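Local coordinates for double-stranded RNA-binding protein 1 (Arabidopsis thaliana, PDB 3ADG) that binds double-stranded RNA and assists DICER-LIKE 1 in the accurate processing of primary microRNAs in the nucleus, this chain being its first double-stranded RNA-binding domain, at residues S7-Y12 against S38-D43; P21-V26 against Q61-V66; V45-L50 against L68-K73. One frame throughout, in Å; residues are numbered along the deposited sequence.

Contact 1 of 3, residues S7-Y12 against S38-D43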
ATOM      1  N   SER A   7      -9.332   0.969  -0.887  1.00 28.86           N
ATOM      2  CA  SER A   7     -10.667   0.358  -0.882  1.00 28.18           C
ATOM      3  C   SER A   7     -10.833  -0.745  -1.976  1.00 27.75           C
ATOM      4  O   SER A   7     -11.449  -1.793  -1.713  1.00 27.62           O
ATOM      5  CB  SER A   7     -11.782   1.413  -0.916  1.00 30.16           C
ATOM      6  OG  SER A   7     -11.671   2.233  -2.055  1.00 30.40           O
ATOM      7  N   ARG A   8     -10.246  -0.544  -3.167  1.00 27.29           N
ATOM      8  CA  ARG A   8     -10.382  -1.542  -4.256  1.00 28.51           C
ATOM      9  C   ARG A   8      -9.654  -2.833  -3.870  1.00 28.99           C
ATOM     10  O   ARG A   8     -10.094  -3.948  -4.188  1.00 30.34           O
ATOM     11  CB  ARG A   8      -9.813  -1.010  -5.574  1.00 28.67           C
ATOM     12  CG  ARG A   8     -10.685   0.021  -6.228  1.00 30.00           C
ATOM     13  CD  ARG A   8     -10.078   0.373  -7.569  1.00 33.09           C
ATOM     14  NE  ARG A   8     -10.774   1.489  -8.187  1.00 39.07           N
ATOM     15  CZ  ARG A   8     -10.178   2.304  -9.052  1.00 38.45           C
ATOM     16  NH1 ARG A   8      -8.906   2.062  -9.396  1.00 38.60           N
ATOM     17  NH2 ARG A   8     -10.848   3.324  -9.575  1.00 38.48           N
ATOM     18  N   LEU A   9      -8.546  -2.684  -3.153  1.00 28.50           N
ATOM     19  CA  LEU A   9      -7.773  -3.851  -2.743  1.00 29.00           C
ATOM     20  C   LEU A   9      -8.526  -4.578  -1.629  1.00 29.74           C
ATOM     21  O   LEU A   9      -8.570  -5.806  -1.602  1.00 28.96           O
ATOM     22  CB  LEU A   9      -6.375  -3.452  -2.272  1.00 27.78           C
ATOM     23  CG  LEU A   9      -5.395  -4.599  -2.055  1.00 29.05           C
ATOM     24  CD1 LEU A   9      -5.115  -5.275  -3.377  1.00 29.08           C
ATOM     25  CD2 LEU A   9      -4.108  -4.033  -1.431  1.00 30.70           C
ATOM     26  N   GLN A  10      -9.120  -3.822  -0.704  1.00 29.22           N
ATOM     27  CA  GLN A  10      -9.935  -4.437   0.352  1.00 30.56           C
ATOM     28  C   GLN A  10     -11.101  -5.250  -0.238  1.00 29.95           C
ATOM     29  O   GLN A  10     -11.413  -6.354   0.211  1.00 29.62           O
ATOM     30  CB  GLN A  10     -10.451  -3.360   1.321  1.00 31.88           C
ATOM     31  CG  GLN A  10     -11.394  -3.928   2.350  1.00 37.88           C
ATOM     32  CD  GLN A  10     -10.771  -5.102   3.058  1.00 43.78           C
ATOM     33  OE1 GLN A  10     -11.199  -6.241   2.894  1.00 52.11           O
ATOM     34  NE2 GLN A  10      -9.731  -4.836   3.829  1.00 49.93           N
ATOM     35  N   GLU A  11     -11.730  -4.717  -1.271  1.00 29.66           N
ATOM     36  CA  GLU A  11     -12.847  -5.413  -1.891  1.00 30.22           C
ATOM     37  C   GLU A  11     -12.354  -6.733  -2.517  1.00 30.56           C
ATOM     38  O   GLU A  11     -13.034  -7.774  -2.422  1.00 29.37           O
ATOM     39  CB  GLU A  11     -13.470  -4.532  -2.955  1.00 30.78           C
ATOM     40  CG  GLU A  11     -14.278  -3.394  -2.378  1.00 34.25           C
ATOM     41  CD  GLU A  11     -14.867  -2.513  -3.458  1.00 37.66           C
ATOM     42  OE1 GLU A  11     -14.999  -2.991  -4.616  1.00 38.33           O
ATOM     43  OE2 GLU A  11     -15.190  -1.340  -3.139  1.00 41.13           O
ATOM     44  N   TYR A  12     -11.199  -6.652  -3.177  1.00 29.71           N
ATOM     45  CA  TYR A  12     -10.522  -7.827  -3.731  1.00 29.89           C
ATOM     46  C   TYR A  12     -10.265  -8.892  -2.655  1.00 29.57           C
ATOM     47  O   TYR A  12     -10.607 -10.085  -2.838  1.00 29.32           O
ATOM     48  CB  TYR A  12      -9.206  -7.430  -4.409  1.00 30.37           C
ATOM     49  CG  TYR A  12      -8.479  -8.641  -4.991  1.00 29.96           C
ATOM     50  CD1 TYR A  12      -8.611  -8.977  -6.343  1.00 32.83           C
ATOM     51  CD2 TYR A  12      -7.670  -9.455  -4.175  1.00 29.64           C
ATOM     52  CE1 TYR A  12      -7.945 -10.106  -6.888  1.00 32.71           C
ATOM     53  CE2 TYR A  12      -6.998 -10.578  -4.699  1.00 32.03           C
ATOM     54  CZ  TYR A  12      -7.155 -10.901  -6.069  1.00 31.89           C
ATOM     55  OH  TYR A  12      -6.504 -12.013  -6.598  1.00 33.44           O
ATOM     56  N   SER A  38       5.564   2.505   1.681  1.00 28.74           N
ATOM     57  CA  SER A  38       4.726   1.500   2.333  1.00 29.50           C
ATOM     58  C   SER A  38       4.825   0.160   1.604  1.00 29.47           C
ATOM     59  O   SER A  38       5.032   0.107   0.394  1.00 29.19           O
ATOM     60  CB  SER A  38       3.264   1.970   2.406  1.00 29.78           C
ATOM     61  OG  SER A  38       2.435   0.958   2.938  1.00 30.93           O
ATOM     62  N   THR A  39       4.660  -0.910   2.364  1.00 29.30           N
ATOM     63  CA  THR A  39       4.526  -2.241   1.824  1.00 28.98           C
ATOM     64  C   THR A  39       3.166  -2.695   2.268  1.00 28.57           C
ATOM     65  O   THR A  39       2.832  -2.545   3.455  1.00 28.76           O
ATOM     66  CB  THR A  39       5.598  -3.215   2.371  1.00 28.71           C
ATOM     67  OG1 THR A  39       6.900  -2.723   2.049  1.00 30.61           O
ATOM     68  CG2 THR A  39       5.417  -4.645   1.760  1.00 30.76           C
ATOM     69  N   VAL A  40       2.377  -3.169   1.312  1.00 27.99           N
ATOM     70  CA  VAL A  40       1.105  -3.836   1.595  1.00 29.04           C
ATOM     71  C   VAL A  40       1.327  -5.334   1.513  1.00 29.20           C
ATOM     72  O   VAL A  40       1.998  -5.838   0.580  1.00 30.59           O
ATOM     73  CB  VAL A  40      -0.113  -3.354   0.709  1.00 27.92           C
ATOM     74  CG1 VAL A  40       0.056  -3.720  -0.758  1.00 29.97           C
ATOM     75  CG2 VAL A  40      -1.464  -3.911   1.252  1.00 28.47           C
ATOM     76  N   ILE A  41       0.748  -6.039   2.482  1.00 30.01           N
ATOM     77  CA  ILE A  41       0.845  -7.475   2.554  1.00 30.92           C
ATOM     78  C   ILE A  41      -0.549  -8.093   2.412  1.00 31.91           C
ATOM     79  O   ILE A  41      -1.460  -7.810   3.210  1.00 31.55           O
ATOM     80  CB  ILE A  41       1.547  -7.931   3.850  1.00 31.16           C
ATOM     81  CG1 ILE A  41       2.921  -7.245   3.979  1.00 32.22           C
ATOM     82  CG2 ILE A  41       1.692  -9.444   3.875  1.00 31.27           C
ATOM     83  CD1 ILE A  41       2.962  -6.014   4.952  1.00 32.36           C
ATOM     84  N   LEU A  42      -0.691  -8.920   1.379  1.00 32.20           N
ATOM     85  CA  LEU A  42      -1.958  -9.580   1.054  1.00 33.78           C
ATOM     86  C   LEU A  42      -1.700 -11.030   0.672  1.00 33.75           C
ATOM     87  O   LEU A  42      -0.859 -11.318  -0.180  1.00 33.40           O
ATOM     88  CB  LEU A  42      -2.686  -8.837  -0.094  1.00 33.67           C
ATOM     89  CG  LEU A  42      -4.001  -9.484  -0.573  1.00 34.61           C
ATOM     90  CD1 LEU A  42      -5.096  -9.453   0.522  1.00 36.99           C
ATOM     91  CD2 LEU A  42      -4.453  -8.869  -1.906  1.00 35.66           C
ATOM     92  N   ASP A  43      -2.420 -11.949   1.311  1.00 34.35           N
ATOM     93  CA  ASP A  43      -2.269 -13.382   1.010  1.00 35.27           C
ATOM     94  C   ASP A  43      -0.787 -13.785   1.014  1.00 34.94           C
ATOM     95  O   ASP A  43      -0.337 -14.498   0.111  1.00 35.71           O
ATOM     96  CB  ASP A  43      -2.918 -13.705  -0.347  1.00 35.78           C
ATOM     97  CG  ASP A  43      -3.154 -15.204  -0.553  1.00 37.00           C
ATOM     98  OD1 ASP A  43      -3.287 -15.942   0.447  1.00 35.14           O
ATOM     99  OD2 ASP A  43      -3.217 -15.630  -1.726  1.00 38.98           O
TER

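Contact 2 of 3, residues P21-V26 against Q61-V66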
ATOM      1  N   PRO A  21      -5.930  -6.499   3.653  1.00 30.37           N
ATOM      2  CA  PRO A  21      -4.523  -6.136   3.433  1.00 29.91           C
ATOM      3  C   PRO A  21      -4.022  -5.362   4.628  1.00 30.72           C
ATOM      4  O   PRO A  21      -4.750  -4.522   5.171  1.00 29.81           O
ATOM      5  CB  PRO A  21      -4.563  -5.201   2.210  1.00 30.61           C
ATOM      6  CG  PRO A  21      -5.831  -5.533   1.485  1.00 30.24           C
ATOM      7  CD  PRO A  21      -6.806  -6.044   2.551  1.00 29.47           C
ATOM      8  N   VAL A  22      -2.797  -5.656   5.054  1.00 31.31           N
ATOM      9  CA  VAL A  22      -2.146  -4.872   6.083  1.00 31.47           C
ATOM     10  C   VAL A  22      -0.990  -4.040   5.475  1.00 30.98           C
ATOM     11  O   VAL A  22      -0.336  -4.468   4.548  1.00 31.18           O
ATOM     12  CB  VAL A  22      -1.624  -5.735   7.255  1.00 33.35           C
ATOM     13  CG1 VAL A  22      -0.455  -6.634   6.856  1.00 33.41           C
ATOM     14  CG2 VAL A  22      -1.173  -4.841   8.352  1.00 35.78           C
ATOM     15  N   TYR A  23      -0.745  -2.880   6.071  1.00 30.52           N
ATOM     16  CA  TYR A  23       0.236  -1.938   5.594  1.00 29.97           C
ATOM     17  C   TYR A  23       1.368  -1.759   6.602  1.00 30.02           C
ATOM     18  O   TYR A  23       1.127  -1.487   7.788  1.00 30.73           O
ATOM     19  CB  TYR A  23      -0.440  -0.592   5.288  1.00 29.47           C
ATOM     20  CG  TYR A  23      -1.429  -0.704   4.172  1.00 30.87           C
ATOM     21  CD1 TYR A  23      -2.719  -1.169   4.416  1.00 29.50           C
ATOM     22  CD2 TYR A  23      -1.055  -0.397   2.850  1.00 30.80           C
ATOM     23  CE1 TYR A  23      -3.646  -1.300   3.365  1.00 26.54           C
ATOM     24  CE2 TYR A  23      -1.968  -0.515   1.799  1.00 30.56           C
ATOM     25  CZ  TYR A  23      -3.251  -0.996   2.066  1.00 29.54           C
ATOM     26  OH  TYR A  23      -4.152  -1.152   1.041  1.00 30.32           O
ATOM     27  N   GLU A  24       2.598  -1.915   6.124  1.00 30.40           N
ATOM     28  CA  GLU A  24       3.765  -1.461   6.871  1.00 31.30           C
ATOM     29  C   GLU A  24       4.104  -0.056   6.348  1.00 32.29           C
ATOM     30  O   GLU A  24       4.071   0.182   5.132  1.00 31.53           O
ATOM     31  CB  GLU A  24       4.947  -2.403   6.653  1.00 31.47           C
ATOM     32  CG  GLU A  24       4.841  -3.775   7.290  1.00 32.47           C
ATOM     33  CD  GLU A  24       5.907  -4.715   6.757  1.00 32.89           C
ATOM     34  OE1 GLU A  24       5.865  -5.897   7.097  1.00 32.81           O
ATOM     35  OE2 GLU A  24       6.780  -4.249   5.982  1.00 34.77           O
ATOM     36  N   ILE A  25       4.349   0.873   7.270  1.00 32.89           N
ATOM     37  CA  ILE A  25       4.711   2.255   6.952  1.00 33.59           C
ATOM     38  C   ILE A  25       6.180   2.468   7.358  1.00 33.06           C
ATOM     39  O   ILE A  25       6.545   2.235   8.511  1.00 31.13           O
ATOM     40  CB  ILE A  25       3.801   3.280   7.722  1.00 34.69           C
ATOM     41  CG1 ILE A  25       2.299   3.053   7.411  1.00 34.70           C
ATOM     42  CG2 ILE A  25       4.227   4.719   7.445  1.00 35.22           C
ATOM     43  CD1 ILE A  25       1.331   3.706   8.401  1.00 33.97           C
ATOM     44  N   VAL A  26       7.009   2.897   6.412  1.00 32.91           N
ATOM     45  CA  VAL A  26       8.392   3.275   6.680  1.00 33.48           C
ATOM     46  C   VAL A  26       8.574   4.801   6.561  1.00 33.08           C
ATOM     47  O   VAL A  26       8.149   5.435   5.582  1.00 33.51           O
ATOM     48  CB  VAL A  26       9.411   2.502   5.771  1.00 33.42           C
ATOM     49  CG1 VAL A  26      10.838   3.091   5.892  1.00 33.25           C
ATOM     50  CG2 VAL A  26       9.428   1.032   6.158  1.00 35.76           C
ATOM     51  N   GLN A  61      -1.633   4.168  -0.413  1.00 26.84           N
ATOM     52  CA  GLN A  61      -2.359   4.166  -1.673  1.00 26.59           C
ATOM     53  C   GLN A  61      -1.473   3.677  -2.825  1.00 27.65           C
ATOM     54  O   GLN A  61      -1.948   2.964  -3.706  1.00 29.04           O
ATOM     55  CB  GLN A  61      -2.941   5.521  -1.985  1.00 27.94           C
ATOM     56  CG  GLN A  61      -4.057   5.886  -1.042  1.00 25.02           C
ATOM     57  CD  GLN A  61      -5.378   5.149  -1.310  1.00 28.53           C
ATOM     58  OE1 GLN A  61      -5.503   4.362  -2.280  1.00 27.52           O
ATOM     59  NE2 GLN A  61      -6.379   5.408  -0.436  1.00 27.82           N
ATOM     60  N   SER A  62      -0.206   4.091  -2.833  1.00 27.07           N
ATOM     61  CA  SER A  62       0.744   3.692  -3.892  1.00 27.54           C
ATOM     62  C   SER A  62       1.004   2.156  -3.834  1.00 27.21           C
ATOM     63  O   SER A  62       1.007   1.488  -4.877  1.00 27.31           O
ATOM     64  CB  SER A  62       2.035   4.499  -3.758  1.00 27.37           C
ATOM     65  OG  SER A  62       3.060   4.018  -4.644  1.00 28.08           O
ATOM     66  N   ALA A  63       1.186   1.640  -2.621  1.00 27.41           N
ATOM     67  CA  ALA A  63       1.377   0.198  -2.385  1.00 25.98           C
ATOM     68  C   ALA A  63       0.148  -0.572  -2.925  1.00 26.17           C
ATOM     69  O   ALA A  63       0.322  -1.611  -3.599  1.00 26.61           O
ATOM     70  CB  ALA A  63       1.575  -0.098  -0.886  1.00 27.04           C
ATOM     71  N   ALA A  64      -1.061  -0.070  -2.611  1.00 21.33           N
ATOM     72  CA  ALA A  64      -2.319  -0.726  -3.038  1.00 20.31           C
ATOM     73  C   ALA A  64      -2.414  -0.714  -4.565  1.00 19.66           C
ATOM     74  O   ALA A  64      -2.761  -1.728  -5.168  1.00 18.83           O
ATOM     75  CB  ALA A  64      -3.530  -0.046  -2.403  1.00 21.27           C
ATOM     76  N   GLU A  65      -2.006   0.399  -5.186  1.00 17.44           N
ATOM     77  CA  GLU A  65      -1.991   0.493  -6.638  1.00 18.03           C
ATOM     78  C   GLU A  65      -1.092  -0.597  -7.246  1.00 17.49           C
ATOM     79  O   GLU A  65      -1.479  -1.284  -8.202  1.00 19.02           O
ATOM     80  CB  GLU A  65      -1.478   1.854  -7.089  1.00 17.16           C
ATOM     81  CG  GLU A  65      -1.414   1.912  -8.648  1.00 18.72           C
ATOM     82  CD  GLU A  65      -0.884   3.208  -9.203  1.00 21.84           C
ATOM     83  OE1 GLU A  65      -0.835   3.311 -10.451  1.00 21.65           O
ATOM     84  OE2 GLU A  65      -0.587   4.119  -8.416  1.00 21.96           O
ATOM     85  N   VAL A  66       0.113  -0.724  -6.689  1.00 17.44           N
ATOM     86  CA  VAL A  66       1.087  -1.737  -7.148  1.00 18.47           C
ATOM     87  C   VAL A  66       0.489  -3.131  -7.025  1.00 19.12           C
ATOM     88  O   VAL A  66       0.545  -3.917  -7.973  1.00 17.95           O
ATOM     89  CB  VAL A  66       2.420  -1.635  -6.380  1.00 18.12           C
ATOM     90  CG1 VAL A  66       3.334  -2.837  -6.681  1.00 20.64           C
ATOM     91  CG2 VAL A  66       3.115  -0.262  -6.744  1.00 19.58           C
TER

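Contact 3 of 3, residues V45-L50 against L68-K73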
ATOM      1  N   VAL A  45       1.766 -12.154   0.197  1.00 33.27           N
ATOM      2  CA  VAL A  45       2.540 -11.485  -0.848  1.00 33.32           C
ATOM      3  C   VAL A  45       2.776 -10.012  -0.480  1.00 32.66           C
ATOM      4  O   VAL A  45       1.843  -9.306  -0.072  1.00 33.16           O
ATOM      5  CB  VAL A  45       1.831 -11.552  -2.237  1.00 33.42           C
ATOM      6  CG1 VAL A  45       2.789 -11.023  -3.331  1.00 34.24           C
ATOM      7  CG2 VAL A  45       1.367 -12.994  -2.576  1.00 34.49           C
ATOM      8  N   ARG A  46       4.025  -9.561  -0.630  1.00 32.14           N
ATOM      9  CA  ARG A  46       4.423  -8.184  -0.285  1.00 31.17           C
ATOM     10  C   ARG A  46       4.540  -7.299  -1.525  1.00 31.03           C
ATOM     11  O   ARG A  46       5.252  -7.624  -2.463  1.00 31.00           O
ATOM     12  CB  ARG A  46       5.758  -8.181   0.451  1.00 31.51           C
ATOM     13  CG  ARG A  46       5.758  -8.991   1.756  1.00 30.31           C
ATOM     14  CD  ARG A  46       7.152  -9.037   2.422  1.00 31.90           C
ATOM     15  NE  ARG A  46       7.733  -7.701   2.643  1.00 33.00           N
ATOM     16  CZ  ARG A  46       7.492  -6.967   3.725  1.00 31.64           C
ATOM     17  NH1 ARG A  46       6.660  -7.428   4.668  1.00 31.21           N
ATOM     18  NH2 ARG A  46       8.052  -5.777   3.845  1.00 32.09           N
ATOM     19  N   TYR A  47       3.875  -6.151  -1.511  1.00 29.98           N
ATOM     20  CA  TYR A  47       3.933  -5.243  -2.677  1.00 29.48           C
ATOM     21  C   TYR A  47       4.382  -3.908  -2.173  1.00 28.77           C
ATOM     22  O   TYR A  47       3.816  -3.413  -1.205  1.00 29.20           O
ATOM     23  CB  TYR A  47       2.558  -5.086  -3.311  1.00 30.18           C
ATOM     24  CG  TYR A  47       1.854  -6.381  -3.664  1.00 29.21           C
ATOM     25  CD1 TYR A  47       1.021  -7.009  -2.748  1.00 28.19           C
ATOM     26  CD2 TYR A  47       2.025  -6.972  -4.927  1.00 30.23           C
ATOM     27  CE1 TYR A  47       0.368  -8.191  -3.080  1.00 30.41           C
ATOM     28  CE2 TYR A  47       1.351  -8.139  -5.277  1.00 31.13           C
ATOM     29  CZ  TYR A  47       0.537  -8.746  -4.338  1.00 30.59           C
ATOM     30  OH  TYR A  47      -0.133  -9.889  -4.655  1.00 33.81           O
ATOM     31  N   ASN A  48       5.350  -3.302  -2.856  1.00 29.39           N
ATOM     32  CA  ASN A  48       5.964  -2.101  -2.359  1.00 30.76           C
ATOM     33  C   ASN A  48       5.505  -0.861  -3.117  1.00 30.60           C
ATOM     34  O   ASN A  48       5.419  -0.867  -4.335  1.00 30.24           O
ATOM     35  CB  ASN A  48       7.477  -2.251  -2.398  1.00 31.19           C
ATOM     36  CG  ASN A  48       7.966  -3.222  -1.336  1.00 34.03           C
ATOM     37  OD1 ASN A  48       8.174  -4.420  -1.592  1.00 37.49           O
ATOM     38  ND2 ASN A  48       8.082  -2.730  -0.132  1.00 33.05           N
ATOM     39  N   SER A  49       5.170   0.179  -2.370  1.00 30.68           N
ATOM     40  CA  SER A  49       4.938   1.504  -2.966  1.00 30.58           C
ATOM     41  C   SER A  49       6.208   2.113  -3.567  1.00 30.25           C
ATOM     42  O   SER A  49       7.370   1.701  -3.292  1.00 28.83           O
ATOM     43  CB  SER A  49       4.418   2.464  -1.894  1.00 30.26           C
ATOM     44  OG  SER A  49       5.504   2.890  -1.071  1.00 29.61           O
ATOM     45  N   LEU A  50       5.977   3.161  -4.363  1.00 30.69           N
ATOM     46  CA  LEU A  50       7.023   4.107  -4.714  1.00 32.06           C
ATOM     47  C   LEU A  50       7.604   4.788  -3.450  1.00 31.76           C
ATOM     48  O   LEU A  50       6.923   4.860  -2.419  1.00 31.56           O
ATOM     49  CB  LEU A  50       6.457   5.158  -5.660  1.00 31.67           C
ATOM     50  CG  LEU A  50       6.247   4.677  -7.104  1.00 36.05           C
ATOM     51  CD1 LEU A  50       5.805   5.851  -7.959  1.00 36.37           C
ATOM     52  CD2 LEU A  50       7.506   4.004  -7.672  1.00 37.46           C
ATOM     53  N   LEU A  68      -2.741  -4.071  -6.890  1.00 18.89           N
ATOM     54  CA  LEU A  68      -3.833  -4.241  -7.857  1.00 18.31           C
ATOM     55  C   LEU A  68      -3.287  -4.539  -9.270  1.00 19.70           C
ATOM     56  O   LEU A  68      -3.760  -5.449  -9.954  1.00 19.29           O
ATOM     57  CB  LEU A  68      -4.799  -3.039  -7.845  1.00 19.54           C
ATOM     58  CG  LEU A  68      -5.641  -2.773  -6.599  1.00 16.15           C
ATOM     59  CD1 LEU A  68      -6.186  -1.332  -6.581  1.00 19.55           C
ATOM     60  CD2 LEU A  68      -6.787  -3.856  -6.455  1.00 19.50           C
ATOM     61  N   ARG A  69      -2.281  -3.766  -9.695  1.00 19.22           N
ATOM     62  CA  ARG A  69      -1.685  -3.955 -11.017  1.00 20.81           C
ATOM     63  C   ARG A  69      -1.105  -5.379 -11.163  1.00 22.25           C
ATOM     64  O   ARG A  69      -1.307  -6.022 -12.189  1.00 23.25           O
ATOM     65  CB  ARG A  69      -0.583  -2.929 -11.260  1.00 20.57           C
ATOM     66  CG  ARG A  69      -1.139  -1.533 -11.535  1.00 19.92           C
ATOM     67  CD  ARG A  69      -0.030  -0.549 -11.889  1.00 20.10           C
ATOM     68  NE  ARG A  69      -0.558   0.801 -12.076  1.00 22.56           N
ATOM     69  CZ  ARG A  69      -1.140   1.252 -13.184  1.00 22.40           C
ATOM     70  NH1 ARG A  69      -1.297   0.473 -14.255  1.00 22.39           N
ATOM     71  NH2 ARG A  69      -1.575   2.494 -13.215  1.00 21.59           N
ATOM     72  N   GLU A  70      -0.434  -5.852 -10.118  1.00 22.65           N
ATOM     73  CA  GLU A  70       0.240  -7.138 -10.173  1.00 24.16           C
ATOM     74  C   GLU A  70      -0.803  -8.268 -10.132  1.00 24.29           C
ATOM     75  O   GLU A  70      -0.708  -9.217 -10.890  1.00 24.00           O
ATOM     76  CB  GLU A  70       1.246  -7.248  -9.039  1.00 25.55           C
ATOM     77  CG  GLU A  70       2.205  -8.443  -9.143  1.00 29.80           C
ATOM     78  CD  GLU A  70       3.067  -8.432 -10.420  1.00 35.15           C
ATOM     79  OE1 GLU A  70       3.484  -7.347 -10.874  1.00 37.83           O
ATOM     80  OE2 GLU A  70       3.332  -9.529 -10.963  1.00 42.49           O
ATOM     81  N   LEU A  71      -1.825  -8.125  -9.289  1.00 24.11           N
ATOM     82  CA  LEU A  71      -2.881  -9.142  -9.209  1.00 25.40           C
ATOM     83  C   LEU A  71      -3.585  -9.369 -10.569  1.00 26.09           C
ATOM     84  O   LEU A  71      -4.117 -10.462 -10.823  1.00 26.26           O
ATOM     85  CB  LEU A  71      -3.877  -8.789  -8.101  1.00 24.82           C
ATOM     86  CG  LEU A  71      -3.369  -8.933  -6.658  1.00 24.72           C
ATOM     87  CD1 LEU A  71      -4.196  -8.050  -5.682  1.00 25.48           C
ATOM     88  CD2 LEU A  71      -3.408 -10.428  -6.232  1.00 26.30           C
ATOM     89  N   ALA A  72      -3.566  -8.350 -11.447  1.00 26.16           N
ATOM     90  CA  ALA A  72      -4.211  -8.443 -12.779  1.00 27.53           C
ATOM     91  C   ALA A  72      -3.388  -9.155 -13.883  1.00 28.07           C
ATOM     92  O   ALA A  72      -3.941  -9.564 -14.908  1.00 29.05           O
ATOM     93  CB  ALA A  72      -4.643  -7.042 -13.251  1.00 28.18           C
ATOM     94  N   LYS A  73      -2.079  -9.304 -13.679  1.00 27.78           N
ATOM     95  CA  LYS A  73      -1.167  -9.784 -14.722  1.00 27.44           C
ATOM     96  C   LYS A  73      -1.317 -11.306 -14.996  1.00 26.70           C
ATOM     97  O   LYS A  73      -0.952 -11.800 -16.056  1.00 26.14           O
ATOM     98  CB  LYS A  73       0.266  -9.463 -14.325  1.00 28.19           C
ATOM     99  CG  LYS A  73       0.643  -7.991 -14.402  1.00 31.23           C
ATOM    100  CD  LYS A  73       2.032  -7.813 -13.821  1.00 33.79           C
ATOM    101  CE  LYS A  73       2.580  -6.423 -14.104  1.00 39.40           C
ATOM    102  NZ  LYS A  73       3.910  -6.273 -13.452  1.00 38.35           N
ATOM    103  OXT LYS A  73      -1.814 -12.085 -14.166  1.00 25.43           O
TER

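Contact 1 of 3, residues S7-Y12 against S38-D43
Val40 meets Leu9 tip to tip: CG2 of the valine lies 3.8 Å from CD2 of the leucine, the two side chains reaching toward each other from strand 35-42 and helix 5-15. The torsion of Val40 decides which methyl does this, for CG2 stands opposite the backbone N while CG1 sits between N and the carbonyl carbon (chi1 67°). The valine also packs on Pro21, in the loop before strand 22-28, and on Tyr23 and Tyr47 of the strands on either side. Helix 5-15 is the first helix of the α-β-β-β-α double-stranded RNA-binding fold, and here it lies over the face of the antiparallel sheet that both helices cover. The 7-12 helix and the 38-42 strand run nearly parallel, with N-to-C directions 16° apart and axes 11.0 Å from each other at closest approach, a spacing bridged entirely by side chains. Ile41, the next residue, has its CB directed away from the helix, as strand alternation requires. Leu42 then returns to the helix side and touches two residues one helical turn apart. Its CD2 is 3.9 Å from Leu9 CD1, the two leucines running alongside one another in opposite senses; Leu9 thus gives CD2 to Val40 and CD1 to Leu42. The same CD2 of Leu42 also lies 4.0 Å from Tyr12 CD2, the ring and the leucine crossing obliquely. Tyr12 in turn meets the ring of Tyr16 and, together with Leu9, packs against Leu71 of the C-terminal helix.

Contact 2 of 3, residues P21-V26 against Q61-V66
Tyr23 carries this contact from the strand side, its ring reaching across to two consecutive alanines of helix 56-71. The CB of Tyr23 is directed toward the helix, and CG stands opposite the carbonyl carbon, beside the backbone N (chi1 -64°), which carries the ring outward until its hydroxyl end reaches the helix. There the phenolic OH lies 3.7 Å from Ala64 CB. That oxygen touches a methyl, and no hydrogen bond joins the two segments. Ala63 is met differently: its CB, directed toward the strand, sits at the ring edge near the ring plane, 4.5 Å from Tyr23 CE2, a looser approach than that to Ala64. The alpha carbons of Tyr23 and Ala63 are 8.3 Å apart, a separation spanned by one large side chain against two of the smallest. The short alanine side chains let the tyrosine come close to the helix. Lys6 adds a cation-pi interaction with the same ring. The ring also packs against Ser38 and Val40 of the adjoining strand 35-42, to which strand 22-28 is hydrogen-bonded in antiparallel fashion, and against Glu60 one turn earlier in the helix. Ala64 meanwhile touches Phe5 of helix 5-15, which places this contact at the middle of the double-stranded RNA-binding domain, where an outer strand of the sheet and both helices come together.

Contact 3 of 3, residues V45-L50 against L68-K73
Tyr47 presses its ring against the aliphatic part of Glu70 and its hydroxyl against Leu71. Glu70 CB is 3.9 Å from Tyr47 CE2, and Glu70 CG lies at the ring edge, in its plane, 4.0 Å from the same carbon. Beyond those carbons the glutamate chain bends (chi2 60°) and carries its carboxylate away from the strand. At the far end of the ring, Tyr47 OH approaches Leu71 CD2 to 3.7 Å, the two side chains crossing at about a right angle. Replacing Tyr47 with an alanine would probably leave Leu71 and the methylenes of Glu70 without their partner on the strand and open a gap between the sheet and the end of the helix. In the second shell, Lys73 NZ forms a salt bridge with Glu70 OE1 at 2.8 Å, meeting the oxygen on the syn side, 25° out of the carboxylate plane. The bridge ties Lys73, the last residue of this construct, back to the helix. The tyrosine is placed by its strand: backbone hydrogen bonds tie Tyr47 to Val40, and its side chain also packs on Val40 and, in helix 56-71, on Val66 and Ala67. This is the C-terminal helix of the α-β-β-β-α fold packing on the third strand of its sheet. Leu71 is backed by Leu9 and Tyr12 of helix 5-15. The contact across the segments contains no hydrogen bond or salt bridge, so its cohesion is van der Waals, with the charge of Glu70 turned outward and probably balanced by the lysine.

The three contacts lie on one antiparallel sheet, with strand order 22-28, 35-42, 45-48. Contact 1 brings helix 5-15 to the middle strand, while contacts 2 and 3 bring helix 56-71 to the two outer ones. The centres of contacts 1 and 2 are about 7 Å apart, and that of contact 3 lies about 9 Å from each. Along the chain, contact 2 crosses both others, whereas contact 1 closes before contact 3 opens. Val40 packs on Tyr23 and Tyr12 on Leu71, so the helices and one sheet face share a hydrophobic interior; on the other face a Glu24-Arg46 salt bridge joins the outer strands. Together they hold one of the two dsRNA-binding domains that suffice for processing miRNA precursors.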